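Local coordinates for protein LYND (Lyngbya aestuarii, PDB 4V1T) that probably uses ATP and magnesium to cyclodehydrate residues of a peptide substrate into azoline heterocycles, at residues B[431-434]-B[435-438]; B[458-461]-B[462-465]; B[496-499]-B[500-503]. All blocks are in the same frame, centred on the assembly; numbering follows the deposited sequence.

Contact 1: residues B[431-434]-B[435-438]; sequences IFQG and DEPR
The carboxylate of Glu436 folds back on its own chain and takes two consecutive backbone N-H groups, those of Gln433 and Gly434. OE2 receives Gln433 N at 2.7 Å in a nearly straight bond (176°), from the syn side but somewhat out of the carboxylate plane. OE1 uses its syn lone pair for Gly434 N at 2.9 Å. A bend at chi2 (74°) turns the group back over the turn to reach them. Arg722 forms a salt bridge with OE2, so the buried charge has both backbone and side-chain partners. All this happens in the loop that leads from helix 413-429 into strand 439-441, in the YcaO family region. At its bend sits Gly434, with a positive phi that would jam a CB against the preceding carbonyl oxygen. Phe432 holds its CG anti to the backbone N (chi1 180°), which brings the ring against the turn, Gly434 N lying over the centre of one face. Its CD1 lies 3.2 Å from Glu436 OE1, and CZ meets one face of the Arg438 guanidinium, 3.4 Å from NH1, with the two planes close to perpendicular. The guanidinium is steadied by its own segment, NE donating to Glu436 O at 3.1 Å. Gln433 and Asp435 run side by side, and one water donates to both Gln433 OE1 and Asp435 OD2, 2.8 Å from each.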
ATOM      1  N   ILE B 431       9.327  19.910 -17.512  1.00 44.00           N
ATOM      2  CA  ILE B 431       9.693  21.221 -17.006  1.00 40.11           C
ATOM      3  C   ILE B 431      11.141  21.565 -17.320  1.00 42.40           C
ATOM      4  O   ILE B 431      12.034  20.733 -17.195  1.00 42.62           O
ATOM      5  CB  ILE B 431       9.464  21.322 -15.494  1.00 38.39           C
ATOM      6  CG1 ILE B 431       7.982  21.106 -15.167  1.00 37.81           C
ATOM      7  CG2 ILE B 431       9.912  22.691 -14.974  1.00 38.20           C
ATOM      8  CD1 ILE B 431       7.709  20.832 -13.698  1.00 40.34           C
ATOM      9  N   PHE B 432      11.362  22.812 -17.711  1.00 43.93           N
ATOM     10  CA  PHE B 432      12.689  23.277 -18.091  1.00 49.29           C
ATOM     11  C   PHE B 432      13.567  23.459 -16.854  1.00 39.69           C
ATOM     12  O   PHE B 432      13.291  24.310 -16.016  1.00 39.81           O
ATOM     13  CB  PHE B 432      12.577  24.583 -18.881  1.00 54.79           C
ATOM     14  CG  PHE B 432      13.898  25.152 -19.316  1.00 55.67           C
ATOM     15  CD1 PHE B 432      14.595  24.599 -20.377  1.00 51.48           C
ATOM     16  CD2 PHE B 432      14.428  26.256 -18.677  1.00 53.21           C
ATOM     17  CE1 PHE B 432      15.800  25.136 -20.783  1.00 44.53           C
ATOM     18  CE2 PHE B 432      15.636  26.788 -19.071  1.00 40.64           C
ATOM     19  CZ  PHE B 432      16.321  26.228 -20.127  1.00 39.94           C
ATOM     20  N   GLN B 433      14.623  22.654 -16.750  1.00 44.19           N
ATOM     21  CA  GLN B 433      15.558  22.726 -15.624  1.00 43.22           C
ATOM     22  C   GLN B 433      16.780  23.602 -15.928  1.00 46.72           C
ATOM     23  O   GLN B 433      17.373  24.191 -15.021  1.00 43.34           O
ATOM     24  CB  GLN B 433      16.034  21.327 -15.238  1.00 46.15           C
ATOM     25  CG  GLN B 433      14.924  20.373 -14.835  1.00 44.52           C
ATOM     26  CD  GLN B 433      15.452  19.018 -14.409  1.00 50.74           C
ATOM     27  OE1 GLN B 433      16.648  18.857 -14.144  1.00 50.08           O
ATOM     28  NE2 GLN B 433      14.563  18.030 -14.340  1.00 48.74           N
ATOM     29  N   GLY B 434      17.151  23.670 -17.203  1.00 51.35           N
ATOM     30  CA  GLY B 434      18.293  24.455 -17.636  1.00 56.02           C
ATOM     31  C   GLY B 434      19.424  23.631 -18.240  1.00 60.05           C
ATOM     32  O   GLY B 434      20.455  24.183 -18.608  1.00 43.70           O
ATOM     33  N   ASP B 435      19.231  22.321 -18.357  1.00 55.92           N
ATOM     34  CA  ASP B 435      20.248  21.419 -18.909  1.00 53.40           C
ATOM     35  C   ASP B 435      19.775  20.721 -20.182  1.00 48.34           C
ATOM     36  O   ASP B 435      20.400  19.777 -20.642  1.00 46.86           O
ATOM     37  CB  ASP B 435      20.638  20.368 -17.864  1.00 52.09           C
ATOM     38  CG  ASP B 435      19.468  19.503 -17.439  1.00 53.77           C
ATOM     39  OD1 ASP B 435      18.310  19.865 -17.754  1.00 41.43           O
ATOM     40  OD2 ASP B 435      19.704  18.460 -16.783  1.00 54.68           O
ATOM     41  N   GLU B 436      18.669  21.190 -20.741  1.00 40.93           N
ATOM     42  CA  GLU B 436      18.081  20.570 -21.908  1.00 45.34           C
ATOM     43  C   GLU B 436      18.910  20.876 -23.152  1.00 48.19           C
ATOM     44  O   GLU B 436      19.547  21.944 -23.233  1.00 46.00           O
ATOM     45  CB  GLU B 436      16.640  21.061 -22.106  1.00 40.43           C
ATOM     46  CG  GLU B 436      15.643  20.588 -21.054  1.00 42.34           C
ATOM     47  CD  GLU B 436      15.792  21.288 -19.718  1.00 50.87           C
ATOM     48  OE1 GLU B 436      16.594  22.239 -19.620  1.00 49.00           O
ATOM     49  OE2 GLU B 436      15.109  20.882 -18.756  1.00 49.59           O
ATOM     50  N   PRO B 437      18.910  19.950 -24.132  1.00 52.31           N
ATOM     51  CA  PRO B 437      19.698  20.144 -25.352  1.00 57.40           C
ATOM     52  C   PRO B 437      19.314  21.415 -26.091  1.00 54.97           C
ATOM     53  O   PRO B 437      18.164  21.580 -26.488  1.00 49.20           O
ATOM     54  CB  PRO B 437      19.372  18.903 -26.188  1.00 55.91           C
ATOM     55  CG  PRO B 437      18.097  18.381 -25.639  1.00 57.62           C
ATOM     56  CD  PRO B 437      18.139  18.697 -24.181  1.00 46.38           C
ATOM     57  N   ARG B 438      20.289  22.302 -26.262  1.00 56.71           N
ATOM     58  CA  ARG B 438      20.049  23.638 -26.796  1.00 55.57           C
ATOM     59  C   ARG B 438      21.208  24.092 -27.660  1.00 52.18           C
ATOM     60  O   ARG B 438      22.360  23.719 -27.408  1.00 54.51           O
ATOM     61  CB  ARG B 438      19.890  24.643 -25.651  1.00 56.77           C
ATOM     62  CG  ARG B 438      18.516  24.717 -25.049  1.00 56.03           C
ATOM     63  CD  ARG B 438      18.551  25.590 -23.811  1.00 47.63           C
ATOM     64  NE  ARG B 438      19.345  24.979 -22.755  1.00 69.05           N
ATOM     65  CZ  ARG B 438      19.728  25.606 -21.656  1.00 50.47           C
ATOM     66  NH1 ARG B 438      19.398  26.867 -21.457  1.00 58.44           N
ATOM     67  NH2 ARG B 438      20.441  24.964 -20.754  1.00 65.35           N
TER
HETATM   68  O   HOH W   1      17.550  16.924 -15.931  1.00 45.07           O

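Contact 2: residues B[458-461]-B[462-465]; sequences CFSD and GQYA
Ser460 and Gln463 form a capping box at the start of the short helix 461-465, each side chain serving the other's backbone N-H. Ser460, the N-cap, accepts Gln463 N on its OG at 2.8 Å; its chi1 of 81° sets OG between the backbone N and the carbonyl carbon, facing the first turn. In return Gln463, extended beyond CG, brings OE1 to Ser460 N at 2.9 Å, almost straight at 176°, though the donor is somewhat tilted from the carbonyl plane. Both polar ends have further partners: Ser460 OG bonds to Glu765, while Gln463 OE1 accepts from Phe744 N and its NE2 donates to Ser742 O, tying the helix start to a later loop. With an alanine in place of Gln463, Ser460 N, Phe744 N and Ser742 O would probably lose their amide partner. The ordinary helical bonds follow, Tyr464 N to Ser460 O and Ala465 N to Asp461 O.

The apolar part of the contact belongs to Phe459 and Tyr464, whose side chains cross at about a right angle. Phe459 CB sits over one face of the tyrosine ring, offset toward its rim, in a CH-pi contact 4.1 Å from the centroid. The two rings are themselves oblique, their planes 54° apart, and the Gln463 amide comes to the edge of the phenylalanine ring. A water bridges the two aromatic residues, accepting from Phe459 N at 2.9 Å and donating to Tyr464 OH at 2.8 Å.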
ATOM      1  N   CYS B 458      -0.171  27.830 -35.012  1.00 49.04           N
ATOM      2  CA  CYS B 458      -1.294  28.014 -35.922  1.00 50.31           C
ATOM      3  C   CYS B 458      -2.292  29.071 -35.417  1.00 56.79           C
ATOM      4  O   CYS B 458      -3.503  28.885 -35.499  1.00 50.45           O
ATOM      5  CB  CYS B 458      -2.022  26.677 -36.167  1.00 66.46           C
ATOM      6  SG  CYS B 458      -0.997  25.342 -36.833  1.00 80.64           S
ATOM      7  N   PHE B 459      -1.782  30.182 -34.894  1.00 45.50           N
ATOM      8  CA  PHE B 459      -2.626  31.330 -34.594  1.00 46.31           C
ATOM      9  C   PHE B 459      -2.894  32.118 -35.892  1.00 51.79           C
ATOM     10  O   PHE B 459      -2.059  32.152 -36.790  1.00 52.10           O
ATOM     11  CB  PHE B 459      -1.959  32.243 -33.564  1.00 39.98           C
ATOM     12  CG  PHE B 459      -1.987  31.706 -32.166  1.00 42.69           C
ATOM     13  CD1 PHE B 459      -3.106  31.876 -31.366  1.00 38.65           C
ATOM     14  CD2 PHE B 459      -0.886  31.055 -31.636  1.00 46.61           C
ATOM     15  CE1 PHE B 459      -3.137  31.394 -30.068  1.00 43.62           C
ATOM     16  CE2 PHE B 459      -0.910  30.560 -30.335  1.00 45.35           C
ATOM     17  CZ  PHE B 459      -2.035  30.731 -29.548  1.00 45.34           C
ATOM     18  N   SER B 460      -4.059  32.742 -35.996  1.00 52.13           N
ATOM     19  CA  SER B 460      -4.384  33.530 -37.184  1.00 53.40           C
ATOM     20  C   SER B 460      -3.635  34.862 -37.168  1.00 56.60           C
ATOM     21  O   SER B 460      -3.122  35.279 -36.126  1.00 53.08           O
ATOM     22  CB  SER B 460      -5.884  33.794 -37.271  1.00 43.13           C
ATOM     23  OG  SER B 460      -6.248  34.877 -36.440  1.00 59.88           O
ATOM     24  N   ASP B 461      -3.572  35.519 -38.327  1.00 55.61           N
ATOM     25  CA  ASP B 461      -2.998  36.857 -38.414  1.00 52.91           C
ATOM     26  C   ASP B 461      -3.813  37.851 -37.595  1.00 46.50           C
ATOM     27  O   ASP B 461      -3.248  38.720 -36.931  1.00 51.23           O
ATOM     28  CB  ASP B 461      -2.921  37.339 -39.870  1.00 56.47           C
ATOM     29  CG  ASP B 461      -1.904  36.567 -40.688  1.00 62.99           C
ATOM     30  OD1 ASP B 461      -0.848  36.183 -40.136  1.00 63.81           O
ATOM     31  OD2 ASP B 461      -2.167  36.346 -41.889  1.00 70.12           O
ATOM     32  N   GLY B 462      -5.136  37.730 -37.663  1.00 55.81           N
ATOM     33  CA  GLY B 462      -6.027  38.574 -36.886  1.00 56.58           C
ATOM     34  C   GLY B 462      -5.800  38.386 -35.393  1.00 58.61           C
ATOM     35  O   GLY B 462      -5.808  39.345 -34.626  1.00 60.42           O
ATOM     36  N   GLN B 463      -5.599  37.144 -34.976  1.00 44.25           N
ATOM     37  CA  GLN B 463      -5.389  36.848 -33.562  1.00 48.08           C
ATOM     38  C   GLN B 463      -4.139  37.532 -33.041  1.00 44.21           C
ATOM     39  O   GLN B 463      -4.143  38.104 -31.948  1.00 49.10           O
ATOM     40  CB  GLN B 463      -5.290  35.343 -33.334  1.00 47.87           C
ATOM     41  CG  GLN B 463      -6.631  34.638 -33.254  1.00 45.41           C
ATOM     42  CD  GLN B 463      -6.467  33.158 -33.001  1.00 45.07           C
ATOM     43  OE1 GLN B 463      -5.973  32.427 -33.858  1.00 51.77           O
ATOM     44  NE2 GLN B 463      -6.848  32.711 -31.816  1.00 59.12           N
ATOM     45  N   TYR B 464      -3.067  37.469 -33.827  1.00 49.05           N
ATOM     46  CA  TYR B 464      -1.812  38.106 -33.454  1.00 50.36           C
ATOM     47  C   TYR B 464      -1.956  39.627 -33.376  1.00 43.93           C
ATOM     48  O   TYR B 464      -1.503  40.244 -32.421  1.00 45.72           O
ATOM     49  CB  TYR B 464      -0.713  37.759 -34.446  1.00 43.44           C
ATOM     50  CG  TYR B 464       0.012  36.462 -34.169  1.00 44.55           C
ATOM     51  CD1 TYR B 464       0.596  36.221 -32.937  1.00 49.73           C
ATOM     52  CD2 TYR B 464       0.155  35.499 -35.158  1.00 47.37           C
ATOM     53  CE1 TYR B 464       1.279  35.048 -32.678  1.00 56.65           C
ATOM     54  CE2 TYR B 464       0.839  34.320 -34.910  1.00 56.13           C
ATOM     55  CZ  TYR B 464       1.395  34.101 -33.665  1.00 54.54           C
ATOM     56  OH  TYR B 464       2.086  32.950 -33.413  1.00 47.32           O
ATOM     57  N   ALA B 465      -2.588  40.211 -34.383  1.00 48.97           N
ATOM     58  CA  ALA B 465      -2.754  41.655 -34.453  1.00 55.21           C
ATOM     59  C   ALA B 465      -3.538  42.207 -33.272  1.00 54.73           C
ATOM     60  O   ALA B 465      -3.202  43.269 -32.744  1.00 56.74           O
ATOM     61  CB  ALA B 465      -3.438  42.039 -35.755  1.00 62.09           C
TER
HETATM   62  O   HOH W   2       1.006  30.855 -34.983  1.00 53.95           O

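Contact 3: residues B[496-499]-B[500-503]; sequences VWSL and TEQT
This is a tight turn between two antiparallel strands, in which Ser498, the last residue of strand 491-498, pairs with Thr503 at the start of strand 503-508. Ser498 N donates to Thr503 O at 2.8 Å, close to the line of the carbonyl bond, whereas the return bond from Thr503 N to Ser498 O is weak. Gln502 and Thr503 both face Ser498, making a G1 beta bulge in the hairpin, and Gln502 takes the positive phi (52°) that this bulge calls for. The hairpin belongs to the antiparallel sheet of the YcaO region, where strand 716-719 also pairs with strand 491-498.

Inside the turn Ser498 OG, anti to its own backbone N (chi1 179°), lies beside Thr500 and Glu501. It accepts from Thr500 OG1 at 3.1 Å and, weakly, from Glu501 N at 3.3 Å; it also bonds to Glu714, which lies outside the turn. The indole of Trp497 lies against the backbone of the bulge: the Gln502 carbonyl carbon sits over one face, 3.5 Å from CZ2, and Thr503 N lies over that face too. Trp497 also meets His504 edge-to-face.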
ATOM      1  N   VAL B 496      15.173  17.939 -32.245  1.00 52.80           N
ATOM      2  CA  VAL B 496      14.089  16.977 -32.151  1.00 58.17           C
ATOM      3  C   VAL B 496      14.275  15.933 -33.242  1.00 59.48           C
ATOM      4  O   VAL B 496      14.742  16.248 -34.347  1.00 60.74           O
ATOM      5  CB  VAL B 496      12.708  17.653 -32.302  1.00 59.67           C
ATOM      6  CG1 VAL B 496      12.487  18.672 -31.198  1.00 54.51           C
ATOM      7  CG2 VAL B 496      12.572  18.319 -33.661  1.00 62.26           C
ATOM      8  N   TRP B 497      13.915  14.691 -32.934  1.00 52.02           N
ATOM      9  CA  TRP B 497      14.096  13.603 -33.879  1.00 56.20           C
ATOM     10  C   TRP B 497      12.878  13.468 -34.777  1.00 51.36           C
ATOM     11  O   TRP B 497      11.772  13.228 -34.301  1.00 52.88           O
ATOM     12  CB  TRP B 497      14.369  12.282 -33.151  1.00 53.71           C
ATOM     13  CG  TRP B 497      14.797  11.178 -34.092  1.00 53.54           C
ATOM     14  CD1 TRP B 497      14.050  10.123 -34.507  1.00 60.33           C
ATOM     15  CD2 TRP B 497      16.065  11.057 -34.747  1.00 55.35           C
ATOM     16  NE1 TRP B 497      14.775   9.345 -35.375  1.00 63.90           N
ATOM     17  CE2 TRP B 497      16.014   9.901 -35.542  1.00 61.85           C
ATOM     18  CE3 TRP B 497      17.236  11.820 -34.741  1.00 61.23           C
ATOM     19  CZ2 TRP B 497      17.094   9.482 -36.320  1.00 64.49           C
ATOM     20  CZ3 TRP B 497      18.306  11.407 -35.515  1.00 58.29           C
ATOM     21  CH2 TRP B 497      18.225  10.247 -36.296  1.00 57.45           C
ATOM     22  N   SER B 498      13.094  13.619 -36.082  1.00 61.21           N
ATOM     23  CA  SER B 498      12.049  13.378 -37.070  1.00 66.13           C
ATOM     24  C   SER B 498      12.014  11.902 -37.390  1.00 67.31           C
ATOM     25  O   SER B 498      12.990  11.356 -37.892  1.00 64.93           O
ATOM     26  CB  SER B 498      12.297  14.180 -38.348  1.00 67.80           C
ATOM     27  OG  SER B 498      11.286  13.925 -39.309  1.00 65.36           O
ATOM     28  N   LEU B 499      10.890  11.259 -37.095  1.00 57.49           N
ATOM     29  CA  LEU B 499      10.733   9.832 -37.350  1.00 60.97           C
ATOM     30  C   LEU B 499      10.437   9.563 -38.825  1.00 67.38           C
ATOM     31  O   LEU B 499      10.659   8.457 -39.321  1.00 71.69           O
ATOM     32  CB  LEU B 499       9.624   9.251 -36.463  1.00 66.66           C
ATOM     33  CG  LEU B 499      10.015   9.048 -34.994  1.00 62.75           C
ATOM     34  CD1 LEU B 499       8.792   8.883 -34.114  1.00 61.81           C
ATOM     35  CD2 LEU B 499      10.931   7.843 -34.844  1.00 64.50           C
ATOM     36  N   THR B 500       9.951  10.582 -39.524  1.00 69.29           N
ATOM     37  CA  THR B 500       9.607  10.437 -40.930  1.00 70.93           C
ATOM     38  C   THR B 500      10.864  10.487 -41.783  1.00 65.91           C
ATOM     39  O   THR B 500      11.035   9.667 -42.665  1.00 71.87           O
ATOM     40  CB  THR B 500       8.646  11.538 -41.404  1.00 71.91           C
ATOM     41  OG1 THR B 500       9.354  12.776 -41.503  1.00 96.92           O
ATOM     42  CG2 THR B 500       7.486  11.699 -40.435  1.00 62.77           C
ATOM     43  N   GLU B 501      11.729  11.462 -41.514  1.00 72.98           N
ATOM     44  CA  GLU B 501      12.954  11.661 -42.290  1.00 80.18           C
ATOM     45  C   GLU B 501      14.168  11.032 -41.598  1.00 80.80           C
ATOM     46  O   GLU B 501      15.258  10.985 -42.161  1.00 77.62           O
ATOM     47  CB  GLU B 501      13.191  13.155 -42.540  1.00 78.82           C
ATOM     48  CG  GLU B 501      12.033  13.856 -43.249  1.00 83.82           C
ATOM     49  CD  GLU B 501      12.352  15.284 -43.670  1.00 90.27           C
ATOM     50  OE1 GLU B 501      13.541  15.665 -43.676  1.00100.07           O
ATOM     51  OE2 GLU B 501      11.408  16.031 -43.999  1.00 78.69           O
ATOM     52  N   GLN B 502      13.965  10.539 -40.381  1.00 84.63           N
ATOM     53  CA  GLN B 502      15.024   9.899 -39.600  1.00 75.26           C
ATOM     54  C   GLN B 502      16.264  10.798 -39.502  1.00 73.04           C
ATOM     55  O   GLN B 502      17.373  10.411 -39.868  1.00 73.13           O
ATOM     56  CB  GLN B 502      15.364   8.528 -40.192  1.00 77.05           C
ATOM     57  CG  GLN B 502      15.575   7.444 -39.140  1.00 90.51           C
ATOM     58  CD  GLN B 502      14.278   7.010 -38.461  1.00 99.81           C
ATOM     59  OE1 GLN B 502      13.216   6.982 -39.085  1.00122.43           O
ATOM     60  NE2 GLN B 502      14.360   6.670 -37.176  1.00 93.67           N
ATOM     61  N   THR B 503      16.052  12.011 -39.002  1.00 68.20           N
ATOM     62  CA  THR B 503      17.128  12.970 -38.797  1.00 68.37           C
ATOM     63  C   THR B 503      16.707  14.012 -37.765  1.00 68.84           C
ATOM     64  O   THR B 503      15.577  13.995 -37.292  1.00 68.80           O
ATOM     65  CB  THR B 503      17.505  13.682 -40.105  1.00 70.94           C
ATOM     66  OG1 THR B 503      18.669  14.486 -39.886  1.00 82.31           O
ATOM     67  CG2 THR B 503      16.364  14.559 -40.607  1.00 60.74           C
TER

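All three are local contacts, each within one continuous run of chain: a loop, a helix start and a hairpin. Contact 1 has no exposed residue among those that touch and lies nearest the chain centre, about 18 Å from centre to centre; contacts 2 and 3 each set two exposed residues beside four buried ones, contact 2 lying farthest out. Contacts 1 and 3 serve the same antiparallel sheet: the 431-438 loop leads into strand 439-441, which pairs with strand 491-498, the strand that enters the 496-503 hairpin. Chemically, a buried carboxylate gathers backbone N-H groups in contact 1, a serine-glutamine exchange caps the helix in contact 2, and backbone pairing with a serine hydroxyl shapes contact 3.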